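Local coordinates for glutamine cyclotransferase (Zymomonas mobilis, PDB 3NOL), which catalyses the cyclisation of N-terminal glutamine to pyroglutamate, releasing ammonia, on a beta-propeller scaffold, at residues 101-106 with 123-128; 215-220 with 246-251; 224-229 with 242-247. All coordinates share one frame; numbering follows the deposited sequence.

Interaction 1: residues 101-106 with 123-128; sequences GLTWKN and FNYDGE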
loop_
_atom_site.group_PDB
_atom_site.type_symbol
_atom_site.label_atom_id
_atom_site.label_comp_id
_atom_site.label_asym_id
_atom_site.label_seq_id
_atom_site.Cartn_x
_atom_site.Cartn_y
_atom_site.Cartn_z
ATOM N N GLY A 101 -0.434 0.339 11.856
ATOM C CA GLY A 101 -0.268 1.554 11.060
ATOM C C GLY A 101 1.066 2.238 11.358
ATOM O O GLY A 101 1.534 2.237 12.511
ATOM N N LEU A 102 1.652 2.835 10.313
ATOM C CA LEU A 102 2.837 3.688 10.409
ATOM C C LEU A 102 2.464 5.175 10.418
ATOM O O LEU A 102 1.304 5.536 10.198
ATOM C CB LEU A 102 3.764 3.395 9.222
ATOM C CG LEU A 102 4.122 1.898 9.047
ATOM C CD1 LEU A 102 5.008 1.738 7.811
ATOM C CD2 LEU A 102 4.765 1.315 10.338
ATOM N N THR A 103 3.449 6.030 10.690
ATOM C CA THR A 103 3.226 7.494 10.666
ATOM C C THR A 103 4.270 8.188 9.785
ATOM O O THR A 103 5.310 7.603 9.468
ATOM C CB THR A 103 3.261 8.139 12.066
ATOM O OG1 THR A 103 4.529 7.877 12.654
ATOM C CG2 THR A 103 2.116 7.581 12.989
ATOM N N TRP A 104 3.980 9.441 9.429
ATOM C CA TRP A 104 4.768 10.211 8.471
ATOM C C TRP A 104 6.133 10.597 9.063
ATOM O O TRP A 104 7.173 10.212 8.533
ATOM C CB TRP A 104 3.984 11.458 8.045
ATOM C CG TRP A 104 4.574 12.202 6.870
ATOM C CD1 TRP A 104 5.157 11.666 5.760
ATOM C CD2 TRP A 104 4.595 13.623 6.691
ATOM N NE1 TRP A 104 5.548 12.668 4.897
ATOM C CE2 TRP A 104 5.213 13.879 5.448
ATOM C CE3 TRP A 104 4.151 14.704 7.467
ATOM C CZ2 TRP A 104 5.401 15.170 4.959
ATOM C CZ3 TRP A 104 4.337 15.998 6.975
ATOM C CH2 TRP A 104 4.960 16.212 5.734
ATOM N N LYS A 105 6.103 11.320 10.180
ATOM C CA LYS A 105 7.315 11.866 10.791
ATOM C C LYS A 105 7.456 11.576 12.297
ATOM O O LYS A 105 8.391 12.067 12.940
ATOM C CB LYS A 105 7.349 13.378 10.565
ATOM C CG LYS A 105 7.429 13.806 9.109
ATOM C CD LYS A 105 8.515 13.051 8.345
ATOM C CE LYS A 105 9.374 14.008 7.542
ATOM N NZ LYS A 105 8.571 15.053 6.883
ATOM N N ASN A 106 6.550 10.771 12.840
ATOM C CA ASN A 106 6.481 10.530 14.283
ATOM C C ASN A 106 7.467 9.465 14.790
ATOM O O ASN A 106 7.732 9.390 16.000
ATOM C CB ASN A 106 5.047 10.166 14.697
ATOM C CG ASN A 106 4.035 11.257 14.362
ATOM O OD1 ASN A 106 3.350 11.196 13.332
ATOM N ND2 ASN A 106 3.930 12.266 15.243
ATOM N N PHE A 123 3.936 1.752 19.161
ATOM C CA PHE A 123 5.276 1.187 19.151
ATOM C C PHE A 123 6.226 2.116 18.408
ATOM O O PHE A 123 5.800 2.817 17.478
ATOM C CB PHE A 123 5.276 -0.224 18.531
ATOM C CG PHE A 123 4.922 -0.264 17.058
ATOM C CD1 PHE A 123 5.937 -0.352 16.084
ATOM C CD2 PHE A 123 3.582 -0.194 16.639
ATOM C CE1 PHE A 123 5.607 -0.401 14.719
ATOM C CE2 PHE A 123 3.239 -0.255 15.269
ATOM C CZ PHE A 123 4.258 -0.346 14.315
ATOM N N ASN A 124 7.492 2.117 18.815
ATOM C CA ASN A 124 8.501 2.925 18.126
ATOM C C ASN A 124 9.194 2.126 17.029
ATOM O O ASN A 124 9.289 0.898 17.095
ATOM C CB ASN A 124 9.543 3.494 19.097
ATOM C CG ASN A 124 8.970 4.541 20.023
ATOM O OD1 ASN A 124 7.946 5.183 19.724
ATOM N ND2 ASN A 124 9.613 4.713 21.171
ATOM N N TYR A 125 9.660 2.832 16.011
ATOM C CA TYR A 125 10.527 2.228 15.010
ATOM C C TYR A 125 11.599 3.227 14.559
ATOM O O TYR A 125 11.503 4.443 14.802
ATOM C CB TYR A 125 9.717 1.669 13.816
ATOM C CG TYR A 125 8.805 2.680 13.130
ATOM C CD1 TYR A 125 7.424 2.628 13.300
ATOM C CD2 TYR A 125 9.334 3.691 12.306
ATOM C CE1 TYR A 125 6.591 3.547 12.674
ATOM C CE2 TYR A 125 8.501 4.629 11.673
ATOM C CZ TYR A 125 7.130 4.550 11.865
ATOM O OH TYR A 125 6.289 5.468 11.244
ATOM N N ASP A 126 12.594 2.690 13.872
ATOM C CA ASP A 126 13.724 3.440 13.361
ATOM C C ASP A 126 13.347 4.207 12.075
ATOM O O ASP A 126 12.632 3.692 11.201
ATOM C CB ASP A 126 14.874 2.468 13.111
ATOM C CG ASP A 126 16.165 3.167 12.768
ATOM O OD1 ASP A 126 16.516 4.136 13.487
ATOM O OD2 ASP A 126 16.829 2.718 11.800
ATOM N N GLY A 127 13.813 5.449 11.983
ATOM C CA GLY A 127 13.629 6.232 10.753
ATOM C C GLY A 127 12.179 6.524 10.396
ATOM O O GLY A 127 11.366 6.882 11.268
ATOM N N GLU A 128 11.853 6.358 9.110
ATOM C CA GLU A 128 10.513 6.671 8.590
ATOM C C GLU A 128 9.739 5.391 8.277
ATOM O O GLU A 128 10.303 4.299 8.298
ATOM C CB GLU A 128 10.588 7.551 7.338
ATOM C CG GLU A 128 11.087 8.972 7.659
ATOM C CD GLU A 128 10.892 9.964 6.518
ATOM O OE1 GLU A 128 10.603 9.554 5.363
ATOM O OE2 GLU A 128 11.006 11.185 6.794
#

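Interaction 2: residues 215-220 with 246-251; sequences AEAGPL and WPKVFE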
loop_
_atom_site.group_PDB
_atom_site.type_symbol
_atom_site.label_atom_id
_atom_site.label_comp_id
_atom_site.label_asym_id
_atom_site.label_seq_id
_atom_site.Cartn_x
_atom_site.Cartn_y
_atom_site.Cartn_z
ATOM N N ALA A 215 -5.750 7.787 -18.329
ATOM C CA ALA A 215 -6.530 8.043 -19.541
ATOM C C ALA A 215 -7.809 7.182 -19.594
ATOM O O ALA A 215 -8.761 7.518 -20.304
ATOM C CB ALA A 215 -5.653 7.806 -20.791
ATOM N N GLU A 216 -7.822 6.094 -18.812
ATOM C CA GLU A 216 -8.964 5.179 -18.706
ATOM C C GLU A 216 -9.776 5.391 -17.398
ATOM O O GLU A 216 -10.668 4.593 -17.071
ATOM C CB GLU A 216 -8.477 3.715 -18.820
ATOM C CG GLU A 216 -7.882 3.369 -20.215
ATOM C CD GLU A 216 -7.343 1.938 -20.320
ATOM O OE1 GLU A 216 -8.124 0.969 -20.150
ATOM O OE2 GLU A 216 -6.132 1.778 -20.588
ATOM N N ALA A 217 -9.465 6.456 -16.659
ATOM C CA ALA A 217 -10.093 6.708 -15.338
ATOM C C ALA A 217 -11.381 7.547 -15.378
ATOM O O ALA A 217 -11.981 7.805 -14.319
ATOM C CB ALA A 217 -9.086 7.370 -14.382
ATOM N N GLY A 218 -11.802 7.966 -16.573
ATOM C CA GLY A 218 -12.875 8.959 -16.700
ATOM C C GLY A 218 -12.415 10.373 -16.331
ATOM O O GLY A 218 -11.213 10.633 -16.195
ATOM N N PRO A 219 -13.370 11.313 -16.178
ATOM C CA PRO A 219 -12.976 12.702 -15.914
ATOM C C PRO A 219 -12.089 12.795 -14.669
ATOM O O PRO A 219 -12.415 12.198 -13.641
ATOM C CB PRO A 219 -14.321 13.418 -15.671
ATOM C CG PRO A 219 -15.338 12.561 -16.347
ATOM C CD PRO A 219 -14.838 11.145 -16.222
ATOM N N LEU A 220 -10.983 13.534 -14.768
ATOM C CA LEU A 220 -10.037 13.658 -13.649
ATOM C C LEU A 220 -10.304 14.864 -12.759
ATOM O O LEU A 220 -10.738 15.911 -13.265
ATOM C CB LEU A 220 -8.592 13.751 -14.179
ATOM C CG LEU A 220 -8.063 12.647 -15.107
ATOM C CD1 LEU A 220 -6.633 12.967 -15.540
ATOM C CD2 LEU A 220 -8.135 11.258 -14.426
ATOM N N TRP A 246 -6.937 9.907 -6.842
ATOM C CA TRP A 246 -7.391 9.232 -8.047
ATOM C C TRP A 246 -8.904 8.979 -7.961
ATOM O O TRP A 246 -9.421 8.638 -6.888
ATOM C CB TRP A 246 -6.620 7.926 -8.246
ATOM C CG TRP A 246 -5.259 8.142 -8.806
ATOM C CD1 TRP A 246 -4.415 9.216 -8.592
ATOM C CD2 TRP A 246 -4.590 7.285 -9.723
ATOM N NE1 TRP A 246 -3.251 9.051 -9.314
ATOM C CE2 TRP A 246 -3.336 7.881 -10.025
ATOM C CE3 TRP A 246 -4.928 6.074 -10.335
ATOM C CZ2 TRP A 246 -2.421 7.291 -10.909
ATOM C CZ3 TRP A 246 -4.017 5.496 -11.215
ATOM C CH2 TRP A 246 -2.782 6.103 -11.491
ATOM N N PRO A 247 -9.628 9.174 -9.081
ATOM C CA PRO A 247 -11.095 8.990 -9.074
ATOM C C PRO A 247 -11.564 7.537 -9.123
ATOM O O PRO A 247 -12.774 7.284 -9.041
ATOM C CB PRO A 247 -11.540 9.706 -10.363
ATOM C CG PRO A 247 -10.343 9.511 -11.300
ATOM C CD PRO A 247 -9.130 9.634 -10.400
ATOM N N LYS A 248 -10.623 6.607 -9.300
ATOM C CA LYS A 248 -10.971 5.178 -9.377
ATOM C C LYS A 248 -9.984 4.297 -8.620
ATOM O O LYS A 248 -8.826 4.670 -8.465
ATOM C CB LYS A 248 -10.997 4.690 -10.844
ATOM C CG LYS A 248 -11.983 5.390 -11.805
ATOM C CD LYS A 248 -13.460 5.193 -11.434
ATOM C CE LYS A 248 -14.351 5.861 -12.505
ATOM N NZ LYS A 248 -15.809 5.784 -12.158
ATOM N N VAL A 249 -10.461 3.124 -8.182
ATOM C CA VAL A 249 -9.623 1.972 -7.889
ATOM C C VAL A 249 -9.830 1.038 -9.087
ATOM O O VAL A 249 -10.977 0.776 -9.474
ATOM C CB VAL A 249 -10.063 1.220 -6.607
ATOM C CG1 VAL A 249 -9.185 -0.022 -6.367
ATOM C CG2 VAL A 249 -10.032 2.156 -5.389
ATOM N N PHE A 250 -8.742 0.539 -9.648
ATOM C CA PHE A 250 -8.819 -0.358 -10.802
ATOM C C PHE A 250 -8.535 -1.775 -10.353
ATOM O O PHE A 250 -7.518 -2.040 -9.699
ATOM C CB PHE A 250 -7.779 0.008 -11.863
ATOM C CG PHE A 250 -7.978 1.376 -12.458
ATOM C CD1 PHE A 250 -7.199 2.439 -12.031
ATOM C CD2 PHE A 250 -8.968 1.598 -13.430
ATOM C CE1 PHE A 250 -7.381 3.728 -12.561
ATOM C CE2 PHE A 250 -9.166 2.875 -13.975
ATOM C CZ PHE A 250 -8.356 3.948 -13.539
ATOM N N GLU A 251 -9.421 -2.688 -10.737
ATOM C CA GLU A 251 -9.140 -4.107 -10.622
ATOM C C GLU A 251 -8.490 -4.506 -11.947
ATOM O O GLU A 251 -9.092 -4.320 -13.024
ATOM C CB GLU A 251 -10.438 -4.874 -10.389
ATOM C CG GLU A 251 -10.245 -6.368 -10.366
ATOM C CD GLU A 251 -11.562 -7.137 -10.208
ATOM O OE1 GLU A 251 -11.531 -8.367 -10.414
ATOM O OE2 GLU A 251 -12.597 -6.517 -9.880
#

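Interaction 3: residues 224-229 with 242-247; sequences IDVLNG and TGKLWP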
loop_
_atom_site.group_PDB
_atom_site.type_symbol
_atom_site.label_atom_id
_atom_site.label_comp_id
_atom_site.label_asym_id
_atom_site.label_seq_id
_atom_site.Cartn_x
_atom_site.Cartn_y
_atom_site.Cartn_z
ATOM N N ILE A 224 -4.683 16.385 -8.966
ATOM C CA ILE A 224 -4.525 14.925 -8.873
ATOM C C ILE A 224 -3.059 14.625 -8.528
ATOM O O ILE A 224 -2.175 15.429 -8.823
ATOM C CB ILE A 224 -4.985 14.205 -10.158
ATOM C CG1 ILE A 224 -5.152 12.685 -9.913
ATOM C CG2 ILE A 224 -4.012 14.487 -11.323
ATOM C CD1 ILE A 224 -5.933 11.978 -11.003
ATOM N N ASP A 225 -2.814 13.490 -7.879
ATOM C CA ASP A 225 -1.497 13.184 -7.321
ATOM C C ASP A 225 -1.070 11.773 -7.850
ATOM O O ASP A 225 -1.606 11.277 -8.884
ATOM C CB ASP A 225 -1.575 13.321 -5.781
ATOM C CG ASP A 225 -0.231 13.555 -5.095
ATOM O OD1 ASP A 225 0.665 12.710 -5.159
ATOM O OD2 ASP A 225 -0.089 14.581 -4.397
ATOM N N VAL A 226 -0.112 11.145 -7.172
ATOM C CA VAL A 226 0.609 10.010 -7.773
ATOM C C VAL A 226 -0.025 8.644 -7.553
ATOM O O VAL A 226 -0.774 8.430 -6.599
ATOM C CB VAL A 226 2.109 9.934 -7.305
ATOM C CG1 VAL A 226 2.851 11.191 -7.677
ATOM C CG2 VAL A 226 2.213 9.685 -5.830
ATOM N N LEU A 227 0.302 7.724 -8.460
ATOM C CA LEU A 227 -0.002 6.306 -8.268
ATOM C C LEU A 227 0.531 5.849 -6.898
ATOM O O LEU A 227 1.674 6.092 -6.564
ATOM C CB LEU A 227 0.646 5.473 -9.391
ATOM C CG LEU A 227 0.400 3.964 -9.311
ATOM C CD1 LEU A 227 -1.064 3.662 -9.718
ATOM C CD2 LEU A 227 1.354 3.184 -10.193
ATOM N N ASN A 228 -0.316 5.187 -6.107
ATOM C CA ASN A 228 0.083 4.720 -4.771
ATOM C C ASN A 228 -1.070 3.978 -4.140
ATOM O O ASN A 228 -2.154 4.556 -3.938
ATOM C CB ASN A 228 0.513 5.862 -3.813
ATOM C CG ASN A 228 1.246 5.323 -2.575
ATOM O OD1 ASN A 228 2.293 4.636 -2.697
ATOM N ND2 ASN A 228 0.683 5.586 -1.377
ATOM N N GLY A 229 -0.842 2.695 -3.857
ATOM C CA GLY A 229 -1.846 1.873 -3.209
ATOM C C GLY A 229 -2.129 0.651 -4.049
ATOM O O GLY A 229 -2.566 0.756 -5.212
ATOM N N THR A 242 -4.650 1.920 -6.958
ATOM C CA THR A 242 -5.178 3.281 -6.988
ATOM C C THR A 242 -4.042 4.316 -6.811
ATOM O O THR A 242 -2.846 3.999 -6.946
ATOM C CB THR A 242 -6.370 3.461 -5.962
ATOM O OG1 THR A 242 -7.082 4.697 -6.211
ATOM C CG2 THR A 242 -5.859 3.417 -4.523
ATOM N N GLY A 243 -4.430 5.562 -6.556
ATOM C CA GLY A 243 -3.454 6.611 -6.330
ATOM C C GLY A 243 -4.052 7.776 -5.556
ATOM O O GLY A 243 -5.295 7.848 -5.298
ATOM N N LYS A 244 -3.163 8.689 -5.168
ATOM C CA LYS A 244 -3.589 9.820 -4.341
ATOM C C LYS A 244 -4.466 10.754 -5.156
ATOM O O LYS A 244 -4.020 11.266 -6.192
ATOM C CB LYS A 244 -2.380 10.547 -3.770
ATOM C CG LYS A 244 -1.419 9.613 -2.977
ATOM C CD LYS A 244 -0.433 10.464 -2.151
ATOM C CE LYS A 244 0.775 9.672 -1.604
ATOM N NZ LYS A 244 1.755 10.546 -0.853
ATOM N N LEU A 245 -5.690 10.961 -4.665
ATOM C CA LEU A 245 -6.747 11.797 -5.305
ATOM C C LEU A 245 -7.329 11.155 -6.573
ATOM O O LEU A 245 -8.126 11.773 -7.286
ATOM C CB LEU A 245 -6.246 13.218 -5.596
ATOM C CG LEU A 245 -5.478 13.958 -4.488
ATOM C CD1 LEU A 245 -5.035 15.350 -4.972
ATOM C CD2 LEU A 245 -6.333 14.069 -3.229
ATOM N N TRP A 246 -6.937 9.907 -6.842
ATOM C CA TRP A 246 -7.391 9.232 -8.047
ATOM C C TRP A 246 -8.904 8.979 -7.961
ATOM O O TRP A 246 -9.421 8.638 -6.888
ATOM C CB TRP A 246 -6.620 7.926 -8.246
ATOM C CG TRP A 246 -5.259 8.142 -8.806
ATOM C CD1 TRP A 246 -4.415 9.216 -8.592
ATOM C CD2 TRP A 246 -4.590 7.285 -9.723
ATOM N NE1 TRP A 246 -3.251 9.051 -9.314
ATOM C CE2 TRP A 246 -3.336 7.881 -10.025
ATOM C CE3 TRP A 246 -4.928 6.074 -10.335
ATOM C CZ2 TRP A 246 -2.421 7.291 -10.909
ATOM C CZ3 TRP A 246 -4.017 5.496 -11.215
ATOM C CH2 TRP A 246 -2.782 6.103 -11.491
ATOM N N PRO A 247 -9.628 9.174 -9.081
ATOM C CA PRO A 247 -11.095 8.990 -9.074
ATOM C C PRO A 247 -11.564 7.537 -9.123
ATOM O O PRO A 247 -12.774 7.284 -9.041
ATOM C CB PRO A 247 -11.540 9.706 -10.363
ATOM C CG PRO A 247 -10.343 9.511 -11.300
ATOM C CD PRO A 247 -9.130 9.634 -10.400
HETATM O O HOH W 1 2.627 12.010 -3.238
HETATM O O HOH W 2 -0.877 1.766 -7.124
#

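Interaction 1: residues 101-106 with 123-128
Residues 101-106 and 123-128, the first leaving strand 98-103 and the second leaving strand 119-124, run in directions 53° apart and come nearest where the alpha carbons of Lys105 and Glu128 lie 6.5 Å apart. Tyr125 spans the gap between them. With CG between the backbone N and the carbonyl carbon (chi1 56°), its ring reaches toward Leu102 and Thr103, and the phenol ends at the backbone of Thr103. There Thr103 N donates to Tyr125 OH over 2.9 Å in a nearly straight bond (165°), approaching the ring at its edge, close to its plane. Thr103 O also lies 2.9 Å from Tyr125 OH. The hydroxyl of Thr103 itself is turned to Leu108 O. A tyrosine suits this place because one residue supplies both a greasy flank and a polar end: Leu102 CD2 rests 3.7 Å from Tyr125 CE1. The same methyl lies 4.3 Å from Phe123 CZ, so one methyl of Leu102 touches both aromatic rings, with Met141 of strand 139-141 touching both Leu102 and Tyr125. The two strands belong to one four-stranded antiparallel sheet, a blade of the beta-propeller, in which strand 108-113 lies between them; the contact therefore links strands that are not neighbours. A leucine in place of Tyr125 would probably leave Thr103 N without its acceptor and uncover part of Leu102. Farther out, the side chains of Lys105 and Glu128 run side by side, with Lys105 CE 3.3 Å from Glu128 OE2. Their charged ends stay too far apart for a salt bridge, at 4.6 Å from Lys105 NZ to Glu128 OE2, while Glu128 OE1 accepts a hydrogen bond from Trp130 NE1. Lys105 bends back so that NZ sits over one face of the Trp104 indole.

Interaction 2: residues 215-220 with 246-251
Ala217 sets its single methyl against two side chains of the facing segment: CB lies 3.6 Å from Phe250 CZ, at the edge of the ring and near its plane, and 4.0 Å from Pro247 CG. A small residue suits a place where the backbone comes this close, and the absence of any hydrogen bond between residues 215-220 and 246-251 leaves the contact to van der Waals packing. Ala217 O is met by carbons, Lys248 CG at 3.5 Å among them. That lysine starts beside its own backbone N and bends at chi2 (-64°), which brings CE back near the same oxygen, while its CB lies over one face of the Phe250 ring, toward the rim. On the far flank Leu220 CD2 reaches Pro247 CG at 4.2 Å, so the proline's ring carbon is shared by Ala217 and Leu220. In the second shell, Glu216 is tied through OE2 to Tyr31 OH, and Phe250 packs on Ile33 and Ser36. The loop holding residues 215-220, which joins strand 204-209 to strand 227-233, is thus laid against the beginning of strand 248-256, itself flanked in the propeller sheet by strands 28-38 and 238-243.

Interaction 3: residues 224-229 with 242-247
Trp246 and Leu227 form the apolar centre, with Leu227 CD1 3.5 Å from Trp246 CH2; Ile224 CG1 meets the other end of the indole, 3.8 Å from Trp246 CD1. These side chains gather at the mouth of a beta hairpin, strands 227-233 and 238-243 of the propeller, where Leu227 and Gly243 make an antiparallel non-hydrogen-bonded pair. Gly243 belongs here because a side chain would run into Val226 O and the indole, one face of which lies over Gly243 CA near its rim. A type II turn from Gly243 to Trp246 then brings the tryptophan round, and NE1 donates to Asp225 O, which lies in the ring plane, at 2.8 Å. Backbone bonds flank the pair, from Lys244 N to Val226 O and from Asn228 N to Thr242 O. Toward the metal, Asn228 OD1 accepts from the backbone N of Glu176, a residue of the calcium site. At the polar edge the extended Lys244 chain runs beside Asp225, and NZ makes a salt bridge to Glu46. Asp225 OD1 takes Val226 N on its anti lone pair, 2.7 Å away, and a water donates to that same OD1 at 2.8 Å while accepting from Lys244 NZ at 2.9 Å.

Overall arrangement
From the N terminus, interaction 1 comes first: it closes a span of 16 residues within one propeller blade, bringing the ends of its second and fourth strands together. The chain then passes through other blades before the remaining two contacts, which end on the same stretch of chain: interaction 2 opens at 215-220 and interaction 3 at 224-229, and their second segments, 246-251 and 242-247, overlap at Trp246 and Pro247. Lys248 O of interaction 2 lies 2.8 Å from Thr242 OG1 of interaction 3, a probable hydrogen bond. Both tie onto the sheet containing strands 238-243 and 248-256. Interactions 1 and 2 lie on opposite sides of the chain's centre, their centres 31 Å apart.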